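Local coordinates for protein argininosuccinate lyase (Chelativorans sp., PDB 6G3H) that binds ethylenediamine disuccinate in pockets shared between subunits and probably splits argininosuccinate into fumarate and L-arginine, the last step of arginine biosynthesis, at residues A[23-28]-A[335-340]; A[111-116]-A[200-205]; A[251-256]-A[294-299]. All coordinates share one frame; numbering follows the deposited sequence.

From the N terminus, helix 20-31 comes first and makes its contact last: interaction 1 pairs residues 23-28 with residues 335-340 on helix 329-348, closing a loop of more than 300 residues. Interactions 2 and 3 both fall within that span, one after the other, without crossing. Interaction 2 joins the start of helix 112-147 to the 200-205 loop; interaction 3 pairs helices 236-262 and 290-301. Interactions 1 and 3 adjoin, with Tyr26 CE2 3.3 Å from Arg294 CZ, and share one bound ligand. Interaction 2 lies far off, its centre about 35 Å from that of interaction 1, and serves another ligand, one that the second subunit's Tyr26 and Arg294 also hold.

Interaction 1 of 3, residues A[23-28]-A[335-340]; sequences QELYDF and LIAATH. With EKQ ((2~{S})-2-[2-[[(2~{S})-1,4-bis(oxidanyl)-1,4-bis(oxidanylidene)butan-2-yl]amino]ethylamino]butanedioic acid), chain B.
Glu24 and His340 make the polar part of this contact between two antiparallel helices, whose local axes approach to 8.4 Å. His340 ND1 donates to Glu24 OE1 at 2.8 Å with an N-H...O angle of 166°, nearly in the ring plane and onto the syn lone pair of OE1. A second approach, His340 ND1 to Glu24 OE2 at 3.0 Å, is bent and weak. The carboxylate is turned 71° from the imidazole plane. Glu24 CG lies anti to the carbonyl carbon (chi1 -63°) and the chain beyond it is extended, which carries the acid across to the ring.

The apolar part centres on Ala337. Its CB sits 4.0 Å from Glu24 CB, where the small methyl allows the backbones to come close, and 3.7 Å from Phe28 CD2. Leu25 CD2 lies against the backbone between Ala337 and Ala338, 4.0 Å from Ala337 CB and 4.2 Å from Ala338 CB; the same leucine also touches Ser295 of helix 290-301.

Tyr26 points away from residues 335-340 and contacts the ligand: its OH donates to O03 of EKQ (chain B) at 2.6 Å, and its ring makes a cation-pi contact with Arg294.

The chemistry divides helix 20-31 between two tasks: Glu24, Leu25 and Phe28 fasten it to helix 329-348, while Tyr26 presents a phenol to a ligand carboxylate at the observed fumarate-binding position.

Interaction 2 of 3, residues A[111-116]-A[200-205]; sequences SRNDLA and AAATAG. With EKQ ((2~{S})-2-[2-[[(2~{S})-1,4-bis(oxidanyl)-1,4-bis(oxidanylidene)butan-2-yl]amino]ethylamino]butanedioic acid), chain C.
Asn113 ND2 spends its two hydrogens on two acceptors, one across the contact and one in the ligand. It donates to Ala202 O at 3.1 Å with an N-H...O angle of 177°, in the carbonyl plane and on a lone pair, and to O17 of EKQ (chain C) at 2.8 Å and 168°. Asn113 OD1 accepts from EKQ N09 at 3.0 Å, which leaves the amide gripped at both ends and its rotation fixed.

Asp114 ties the helix start to the type II' turn running from Ala200 to Thr203. With CG between the backbone N and the carbonyl carbon (chi1 66°), its OD2 accepts a weak bond from Ala201 N at 3.0 Å, and also a hydrogen bond from Gly199 N just before the turn. Its OD1 accepts from Ser111 N at 3.0 Å; Ser111 OG in turn caps Asn113 N, and Ser111 and Asp114 form a capping box.

Ser111 OG donates to EKQ O14, and Arg112 N to the same oxygen at 2.9 Å. Arg112 NE reaches EKQ O13 at 2.9 Å, and O19, from a different carboxylate, lies 3.2 Å above the centre of the guanidinium face. With the guanidinium gone, as in an alanine here, O13 would probably lose its charged mate and O19 the cation it lies over.

Lys286 and Ser281 of the second subunit and Thr158 of the fourth also bind this ligand. The chemistry thus implies a carboxylate seated at a capped helix N terminus, where the helix dipole would probably stabilise its charge.

Interaction 3 of 3, residues A[251-256]-A[294-299]; sequences GLSRLA and RSRKAA. With EKQ ((2~{S})-2-[2-[[(2~{S})-1,4-bis(oxidanyl)-1,4-bis(oxidanylidene)butan-2-yl]amino]ethylamino]butanedioic acid), chain B.
An antiparallel helix pair in the central helical bundle of this lyase is joined here by one hydrogen bond, from Arg296 to Ser253. The segment axes approach to 8.6 Å, with 154° between their directions. Arg296 NE donates to Ser253 OG at 2.9 Å and 175°, with the hydroxyl oxygen in the guanidinium plane, at its edge. A bend at chi3 (80°) brings the end of the arginine to Ser253.

The small side chains of Ser253, Ala256, Ser295 and Ala299 permit the close packing. Arg296 CG lies 3.7 Å from Ala256 CB, Ser253 CB meets Ala299 CB at 3.8 Å, and one leucine branch, Leu252 CD2, rests 3.8 Å from Ser295 CB. The hydroxyl of Ser295 turns to Ser291 O within its own helix.

The remaining guanidinium nitrogens of Arg296 bond to other subunits: NH2 to Asn314 O of the fourth and NH1 to Ala315 O of the second. Two residues earlier on helix 290-301, Arg294 directs NE at O01 of EKQ (chain B), although the modelled separation is very short.

Bonds to three chains, its own included, hold the buried Arg296 head, so its chemistry implies a cation that links this helix pair to two neighbouring subunits, while Arg294 meets a ligand carboxylate with the edge of its guanidinium.

Interaction 1 of 3, residues A[23-28]-A[335-340]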
loop_
_atom_site.group_PDB
_atom_site.type_symbol
_atom_site.label_atom_id
_atom_site.label_comp_id
_atom_site.label_asym_id
_atom_site.label_seq_id
_atom_site.Cartn_x
_atom_site.Cartn_y
_atom_site.Cartn_z
ATOM N N GLN A 23 20.233 16.238 -13.485
ATOM C CA GLN A 23 20.771 15.027 -14.093
ATOM C C GLN A 23 20.751 13.848 -13.126
ATOM O O GLN A 23 20.602 12.699 -13.557
ATOM C CB GLN A 23 22.198 15.291 -14.581
ATOM C CG GLN A 23 22.878 14.105 -15.245
ATOM C CD GLN A 23 22.220 13.716 -16.550
ATOM O OE1 GLN A 23 21.871 14.572 -17.362
ATOM N NE2 GLN A 23 22.041 12.417 -16.756
ATOM N N GLU A 24 20.909 14.107 -11.824
ATOM C CA GLU A 24 20.871 13.029 -10.837
ATOM C C GLU A 24 19.636 12.154 -11.009
ATOM O O GLU A 24 19.695 10.937 -10.796
ATOM C CB GLU A 24 20.899 13.604 -9.420
ATOM C CG GLU A 24 22.159 14.373 -9.062
ATOM C CD GLU A 24 22.250 14.662 -7.579
ATOM O OE1 GLU A 24 21.888 13.775 -6.775
ATOM O OE2 GLU A 24 22.671 15.781 -7.215
ATOM N N LEU A 25 18.502 12.758 -11.377
ATOM C CA LEU A 25 17.264 11.998 -11.515
ATOM C C LEU A 25 17.326 11.007 -12.669
ATOM O O LEU A 25 16.570 10.030 -12.676
ATOM C CB LEU A 25 16.079 12.948 -11.710
ATOM C CG LEU A 25 15.663 13.759 -10.477
ATOM C CD1 LEU A 25 14.737 14.895 -10.877
ATOM C CD2 LEU A 25 14.991 12.868 -9.440
ATOM N N TYR A 26 18.202 11.238 -13.641
ATOM C CA TYR A 26 18.380 10.307 -14.743
ATOM C C TYR A 26 19.441 9.254 -14.468
ATOM O O TYR A 26 19.473 8.235 -15.166
ATOM C CB TYR A 26 18.740 11.078 -16.016
ATOM C CG TYR A 26 17.608 11.952 -16.500
ATOM C CD1 TYR A 26 17.397 13.211 -15.953
ATOM C CD2 TYR A 26 16.734 11.509 -17.483
ATOM C CE1 TYR A 26 16.352 14.008 -16.379
ATOM C CE2 TYR A 26 15.687 12.301 -17.917
ATOM C CZ TYR A 26 15.501 13.548 -17.359
ATOM O OH TYR A 26 14.461 14.342 -17.786
ATOM N N ASP A 27 20.294 9.460 -13.460
ATOM C CA ASP A 27 21.445 8.593 -13.239
ATOM C C ASP A 27 21.261 7.576 -12.118
ATOM O O ASP A 27 21.928 6.536 -12.141
ATOM C CB ASP A 27 22.686 9.437 -12.919
ATOM C CG ASP A 27 23.090 10.348 -14.062
ATOM O OD1 ASP A 27 22.673 10.090 -15.210
ATOM O OD2 ASP A 27 23.831 11.321 -13.809
ATOM N N PHE A 28 20.384 7.835 -11.142
ATOM C CA PHE A 28 20.418 7.037 -9.918
ATOM C C PHE A 28 20.008 5.589 -10.160
ATOM O O PHE A 28 20.531 4.684 -9.496
ATOM C CB PHE A 28 19.536 7.669 -8.830
ATOM C CG PHE A 28 18.050 7.563 -9.084
ATOM C CD1 PHE A 28 17.361 6.391 -8.802
ATOM C CD2 PHE A 28 17.334 8.650 -9.561
ATOM C CE1 PHE A 28 15.995 6.293 -9.022
ATOM C CE2 PHE A 28 15.965 8.561 -9.781
ATOM C CZ PHE A 28 15.296 7.379 -9.508
ATOM N N LEU A 335 15.451 8.969 -3.431
ATOM C CA LEU A 335 15.126 10.049 -2.507
ATOM C C LEU A 335 16.167 11.159 -2.582
ATOM O O LEU A 335 15.824 12.344 -2.659
ATOM C CB LEU A 335 15.016 9.504 -1.082
ATOM C CG LEU A 335 14.586 10.504 -0.003
ATOM C CD1 LEU A 335 13.822 9.791 1.098
ATOM C CD2 LEU A 335 15.781 11.244 0.599
ATOM N N ILE A 336 17.449 10.795 -2.558
ATOM C CA ILE A 336 18.508 11.800 -2.586
ATOM C C ILE A 336 18.466 12.578 -3.896
ATOM O O ILE A 336 18.557 13.811 -3.910
ATOM C CB ILE A 336 19.879 11.135 -2.361
ATOM C CG1 ILE A 336 19.935 10.491 -0.971
ATOM C CG2 ILE A 336 21.015 12.135 -2.540
ATOM C CD1 ILE A 336 19.800 11.460 0.190
ATOM N N ALA A 337 18.324 11.870 -5.018
ATOM C CA ALA A 337 18.258 12.545 -6.310
ATOM C C ALA A 337 17.101 13.535 -6.358
ATOM O O ALA A 337 17.240 14.639 -6.899
ATOM C CB ALA A 337 18.128 11.516 -7.430
ATOM N N ALA A 338 15.951 13.157 -5.798
ATOM C CA ALA A 338 14.784 14.033 -5.836
ATOM C C ALA A 338 14.951 15.219 -4.894
ATOM O O ALA A 338 14.604 16.353 -5.247
ATOM C CB ALA A 338 13.527 13.239 -5.483
ATOM N N THR A 339 15.476 14.977 -3.693
ATOM C CA THR A 339 15.737 16.069 -2.762
ATOM C C THR A 339 16.741 17.059 -3.343
ATOM O O THR A 339 16.569 18.276 -3.219
ATOM C CB THR A 339 16.241 15.505 -1.431
ATOM O OG1 THR A 339 15.286 14.573 -0.910
ATOM C CG2 THR A 339 16.452 16.610 -0.412
ATOM N N HIS A 340 17.798 16.551 -3.981
ATOM C CA HIS A 340 18.769 17.423 -4.637
ATOM C C HIS A 340 18.123 18.213 -5.766
ATOM O O HIS A 340 18.324 19.427 -5.887
ATOM C CB HIS A 340 19.937 16.592 -5.174
ATOM C CG HIS A 340 20.890 16.127 -4.117
ATOM N ND1 HIS A 340 21.863 15.180 -4.359
ATOM C CD2 HIS A 340 21.027 16.482 -2.817
ATOM C CE1 HIS A 340 22.554 14.968 -3.253
ATOM N NE2 HIS A 340 22.066 15.746 -2.303
HETATM C C10 EKQ B . 7.121 15.404 -24.897
HETATM C C15 EKQ B . 5.944 16.216 -24.340
HETATM O O01 EKQ B . 11.638 12.134 -17.837
HETATM C C02 EKQ B . 11.808 12.752 -18.986
HETATM O O03 EKQ B . 12.879 13.080 -19.398
HETATM C C04 EKQ B . 10.530 13.006 -19.733
HETATM C C05 EKQ B . 10.771 13.071 -21.233
HETATM N N06 EKQ B . 9.818 14.024 -21.900
HETATM C C07 EKQ B . 8.375 13.934 -21.539
HETATM C C08 EKQ B . 7.466 14.728 -22.445
HETATM N N09 EKQ B . 7.528 14.363 -23.892
HETATM C C11 EKQ B . 6.837 14.742 -26.238
HETATM C C12 EKQ B . 8.101 14.379 -26.957
HETATM O O13 EKQ B . 9.183 14.582 -26.504
HETATM O O14 EKQ B . 7.903 13.807 -28.124
HETATM O O16 EKQ B . 6.171 17.436 -24.161
HETATM O O17 EKQ B . 4.871 15.636 -24.111
HETATM C C18 EKQ B . 10.660 11.701 -21.910
HETATM O O19 EKQ B . 10.101 11.686 -23.034
HETATM O O20 EKQ B . 11.116 10.718 -21.310
#

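Interaction 2 of 3, residues A[111-116]-A[200-205]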
loop_
_atom_site.group_PDB
_atom_site.type_symbol
_atom_site.label_atom_id
_atom_site.label_comp_id
_atom_site.label_asym_id
_atom_site.label_seq_id
_atom_site.Cartn_x
_atom_site.Cartn_y
_atom_site.Cartn_z
ATOM N N SER A 111 26.600 -15.283 14.329
ATOM C CA SER A 111 25.737 -15.918 13.351
ATOM C C SER A 111 25.682 -15.029 12.122
ATOM O O SER A 111 26.128 -13.879 12.144
ATOM C CB SER A 111 24.325 -16.133 13.911
ATOM O OG SER A 111 23.425 -16.533 12.894
ATOM N N ARG A 112 25.121 -15.564 11.037
ATOM C CA ARG A 112 24.779 -14.704 9.914
ATOM C C ARG A 112 23.615 -13.783 10.251
ATOM O O ARG A 112 23.461 -12.739 9.610
ATOM C CB ARG A 112 24.449 -15.546 8.680
ATOM C CG ARG A 112 25.684 -16.002 7.901
ATOM C CD ARG A 112 25.319 -16.771 6.644
ATOM N NE ARG A 112 24.427 -17.897 6.916
ATOM C CZ ARG A 112 23.790 -18.589 5.975
ATOM N NH1 ARG A 112 23.941 -18.275 4.695
ATOM N NH2 ARG A 112 22.993 -19.595 6.310
ATOM N N ASN A 113 22.819 -14.129 11.265
ATOM C CA ASN A 113 21.610 -13.365 11.557
ATOM C C ASN A 113 21.942 -12.032 12.217
ATOM O O ASN A 113 21.460 -10.980 11.783
ATOM C CB ASN A 113 20.676 -14.196 12.435
ATOM C CG ASN A 113 20.202 -15.457 11.739
ATOM O OD1 ASN A 113 20.376 -15.609 10.530
ATOM N ND2 ASN A 113 19.597 -16.364 12.495
ATOM N N ASP A 114 22.762 -12.051 13.271
ATOM C CA ASP A 114 23.142 -10.799 13.912
ATOM C C ASP A 114 24.218 -10.050 13.137
ATOM O O ASP A 114 24.303 -8.822 13.254
ATOM C CB ASP A 114 23.595 -11.047 15.357
ATOM C CG ASP A 114 24.880 -11.846 15.455
ATOM O OD1 ASP A 114 25.174 -12.649 14.547
ATOM O OD2 ASP A 114 25.593 -11.672 16.466
ATOM N N LEU A 115 25.025 -10.750 12.339
ATOM C CA LEU A 115 25.922 -10.068 11.409
ATOM C C LEU A 115 25.129 -9.256 10.392
ATOM O O LEU A 115 25.456 -8.096 10.113
ATOM C CB LEU A 115 26.813 -11.088 10.694
ATOM C CG LEU A 115 27.594 -10.578 9.474
ATOM C CD1 LEU A 115 28.669 -9.578 9.892
ATOM C CD2 LEU A 115 28.201 -11.729 8.687
ATOM N N ALA A 116 24.088 -9.860 9.817
ATOM C CA ALA A 116 23.324 -9.179 8.777
ATOM C C ALA A 116 22.510 -8.028 9.354
ATOM O O ALA A 116 22.488 -6.932 8.782
ATOM C CB ALA A 116 22.415 -10.175 8.055
ATOM N N ALA A 200 23.856 -11.186 19.722
ATOM C CA ALA A 200 22.664 -12.021 19.745
ATOM C C ALA A 200 22.896 -13.356 19.055
ATOM O O ALA A 200 22.145 -14.307 19.297
ATOM C CB ALA A 200 21.499 -11.291 19.080
ATOM N N ALA A 201 23.914 -13.444 18.202
ATOM C CA ALA A 201 24.242 -14.674 17.472
ATOM C C ALA A 201 23.001 -15.064 16.670
ATOM O O ALA A 201 22.431 -14.203 15.980
ATOM C CB ALA A 201 24.754 -15.721 18.451
ATOM N N ALA A 202 22.551 -16.318 16.718
ATOM C CA ALA A 202 21.424 -16.727 15.890
ATOM C C ALA A 202 20.131 -16.051 16.320
ATOM O O ALA A 202 19.276 -15.768 15.475
ATOM C CB ALA A 202 21.259 -18.245 15.940
ATOM N N THR A 203 19.983 -15.771 17.616
ATOM C CA THR A 203 18.734 -15.281 18.191
ATOM C C THR A 203 18.724 -15.485 19.702
ATOM O O THR A 203 17.866 -14.934 20.398
ATOM C CB THR A 203 17.516 -15.991 17.582
ATOM O OG1 THR A 203 16.323 -15.552 18.243
ATOM C CG2 THR A 203 17.636 -17.498 17.734
ATOM N N ALA A 204 19.664 -16.278 20.221
ATOM C CA ALA A 204 19.648 -16.696 21.616
ATOM C C ALA A 204 20.930 -16.344 22.359
ATOM O O ALA A 204 21.141 -16.839 23.471
ATOM C CB ALA A 204 19.403 -18.204 21.699
ATOM N N GLY A 205 21.788 -15.504 21.786
ATOM C CA GLY A 205 23.070 -15.252 22.414
ATOM C C GLY A 205 24.024 -16.416 22.205
ATOM O O GLY A 205 23.922 -17.181 21.239
HETATM C C10 EKQ C . 20.768 -19.310 10.182
HETATM C C15 EKQ C . 19.503 -19.780 10.914
HETATM O O01 EKQ C . 18.177 -16.310 2.106
HETATM C C02 EKQ C . 19.069 -17.077 2.694
HETATM O O03 EKQ C . 19.913 -17.673 2.096
HETATM C C04 EKQ C . 18.930 -17.133 4.189
HETATM C C05 EKQ C . 20.266 -17.418 4.857
HETATM N N06 EKQ C . 20.088 -18.213 6.121
HETATM C C07 EKQ C . 19.033 -17.773 7.078
HETATM C C08 EKQ C . 19.107 -18.450 8.425
HETATM N N09 EKQ C . 20.395 -18.274 9.159
HETATM C C11 EKQ C . 21.847 -18.760 11.104
HETATM C C12 EKQ C . 23.193 -18.762 10.445
HETATM O O13 EKQ C . 23.367 -19.141 9.330
HETATM O O14 EKQ C . 24.159 -18.297 11.207
HETATM O O16 EKQ C . 19.217 -20.992 10.766
HETATM O O17 EKQ C . 18.861 -18.960 11.589
HETATM C C18 EKQ C . 21.052 -16.143 5.177
HETATM O O19 EKQ C . 21.667 -16.136 6.272
HETATM O O20 EKQ C . 21.023 -15.219 4.352
#

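Interaction 3 of 3, residues A[251-256]-A[294-299]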
loop_
_atom_site.group_PDB
_atom_site.type_symbol
_atom_site.label_atom_id
_atom_site.label_comp_id
_atom_site.label_asym_id
_atom_site.label_seq_id
_atom_site.Cartn_x
_atom_site.Cartn_y
_atom_site.Cartn_z
ATOM N N GLY A 251 5.673 15.430 1.024
ATOM C CA GLY A 251 5.730 16.880 1.090
ATOM C C GLY A 251 6.520 17.469 -0.060
ATOM O O GLY A 251 6.186 18.543 -0.571
ATOM N N LEU A 252 7.576 16.772 -0.487
ATOM C CA LEU A 252 8.349 17.212 -1.643
ATOM C C LEU A 252 7.515 17.131 -2.915
ATOM O O LEU A 252 7.625 17.994 -3.795
ATOM C CB LEU A 252 9.623 16.366 -1.760
ATOM C CG LEU A 252 10.607 16.655 -2.897
ATOM C CD1 LEU A 252 12.033 16.317 -2.463
ATOM C CD2 LEU A 252 10.251 15.864 -4.147
ATOM N N SER A 253 6.669 16.104 -3.028
ATOM C CA SER A 253 5.766 16.012 -4.168
ATOM C C SER A 253 4.743 17.139 -4.158
ATOM O O SER A 253 4.331 17.614 -5.223
ATOM C CB SER A 253 5.063 14.655 -4.168
ATOM O OG SER A 253 3.962 14.646 -5.063
ATOM N N ARG A 254 4.329 17.586 -2.974
ATOM C CA ARG A 254 3.334 18.648 -2.900
ATOM C C ARG A 254 3.942 19.994 -3.268
ATOM O O ARG A 254 3.283 20.825 -3.905
ATOM C CB ARG A 254 2.718 18.681 -1.503
ATOM C CG ARG A 254 1.949 17.419 -1.178
ATOM C CD ARG A 254 1.641 17.320 0.303
ATOM N NE ARG A 254 0.648 18.311 0.713
ATOM C CZ ARG A 254 0.293 18.538 1.974
ATOM N NH1 ARG A 254 0.857 17.846 2.956
ATOM N NH2 ARG A 254 -0.623 19.459 2.254
ATOM N N LEU A 255 5.199 20.230 -2.888
ATOM C CA LEU A 255 5.890 21.413 -3.387
ATOM C C LEU A 255 6.106 21.313 -4.890
ATOM O O LEU A 255 5.873 22.281 -5.624
ATOM C CB LEU A 255 7.227 21.598 -2.671
ATOM C CG LEU A 255 8.090 22.737 -3.226
ATOM C CD1 LEU A 255 7.326 24.061 -3.217
ATOM C CD2 LEU A 255 9.392 22.869 -2.455
ATOM N N ALA A 256 6.551 20.148 -5.364
ATOM C CA ALA A 256 6.740 19.951 -6.797
ATOM C C ALA A 256 5.449 20.220 -7.556
ATOM O O ALA A 256 5.446 20.917 -8.578
ATOM C CB ALA A 256 7.236 18.531 -7.067
ATOM N N ARG A 294 9.688 13.863 -12.334
ATOM C CA ARG A 294 10.529 12.755 -11.890
ATOM C C ARG A 294 10.742 12.793 -10.384
ATOM O O ARG A 294 10.967 11.747 -9.765
ATOM C CB ARG A 294 11.870 12.782 -12.619
ATOM C CG ARG A 294 11.823 12.108 -13.984
ATOM C CD ARG A 294 13.164 12.145 -14.689
ATOM N NE ARG A 294 13.106 11.441 -15.973
ATOM C CZ ARG A 294 13.719 10.292 -16.255
ATOM N NH1 ARG A 294 14.480 9.679 -15.360
ATOM N NH2 ARG A 294 13.579 9.757 -17.460
ATOM N N SER A 295 10.674 13.979 -9.779
ATOM C CA SER A 295 10.755 14.063 -8.326
ATOM C C SER A 295 9.491 13.507 -7.685
ATOM O O SER A 295 9.563 12.740 -6.717
ATOM C CB SER A 295 10.994 15.511 -7.898
ATOM O OG SER A 295 12.236 15.990 -8.388
ATOM N N ARG A 296 8.323 13.873 -8.218
ATOM C CA ARG A 296 7.082 13.268 -7.752
ATOM C C ARG A 296 7.111 11.756 -7.932
ATOM O O ARG A 296 6.661 11.011 -7.052
ATOM C CB ARG A 296 5.890 13.870 -8.497
ATOM C CG ARG A 296 5.667 15.350 -8.237
ATOM C CD ARG A 296 4.301 15.793 -8.737
ATOM N NE ARG A 296 3.238 15.437 -7.800
ATOM C CZ ARG A 296 1.945 15.384 -8.108
ATOM N NH1 ARG A 296 1.533 15.648 -9.341
ATOM N NH2 ARG A 296 1.057 15.052 -7.182
ATOM N N LYS A 297 7.640 11.282 -9.064
ATOM C CA LYS A 297 7.712 9.842 -9.303
ATOM C C LYS A 297 8.430 9.136 -8.161
ATOM O O LYS A 297 7.977 8.094 -7.675
ATOM C CB LYS A 297 8.417 9.544 -10.629
ATOM C CG LYS A 297 8.413 8.054 -10.966
ATOM C CD LYS A 297 8.800 7.760 -12.412
ATOM C CE LYS A 297 10.287 7.912 -12.650
ATOM N NZ LYS A 297 10.659 7.442 -14.014
ATOM N N ALA A 298 9.566 9.688 -7.730
ATOM C CA ALA A 298 10.281 9.112 -6.597
ATOM C C ALA A 298 9.396 9.052 -5.361
ATOM O O ALA A 298 9.410 8.056 -4.627
ATOM C CB ALA A 298 11.541 9.923 -6.303
ATOM N N ALA A 299 8.627 10.110 -5.107
ATOM C CA ALA A 299 7.760 10.122 -3.935
ATOM C C ALA A 299 6.723 9.012 -4.006
ATOM O O ALA A 299 6.485 8.313 -3.013
ATOM C CB ALA A 299 7.078 11.482 -3.802
HETATM C C10 EKQ B . 7.121 15.404 -24.897
HETATM C C15 EKQ B . 5.944 16.216 -24.340
HETATM O O01 EKQ B . 11.638 12.134 -17.837
HETATM C C02 EKQ B . 11.808 12.752 -18.986
HETATM O O03 EKQ B . 12.879 13.080 -19.398
HETATM C C04 EKQ B . 10.530 13.006 -19.733
HETATM C C05 EKQ B . 10.771 13.071 -21.233
HETATM N N06 EKQ B . 9.818 14.024 -21.900
HETATM C C07 EKQ B . 8.375 13.934 -21.539
HETATM C C08 EKQ B . 7.466 14.728 -22.445
HETATM N N09 EKQ B . 7.528 14.363 -23.892
HETATM C C11 EKQ B . 6.837 14.742 -26.238
HETATM C C12 EKQ B . 8.101 14.379 -26.957
HETATM O O13 EKQ B . 9.183 14.582 -26.504
HETATM O O14 EKQ B . 7.903 13.807 -28.124
HETATM O O16 EKQ B . 6.171 17.436 -24.161
HETATM O O17 EKQ B . 4.871 15.636 -24.111
HETATM C C18 EKQ B . 10.660 11.701 -21.910
HETATM O O19 EKQ B . 10.101 11.686 -23.034
HETATM O O20 EKQ B . 11.116 10.718 -21.310
#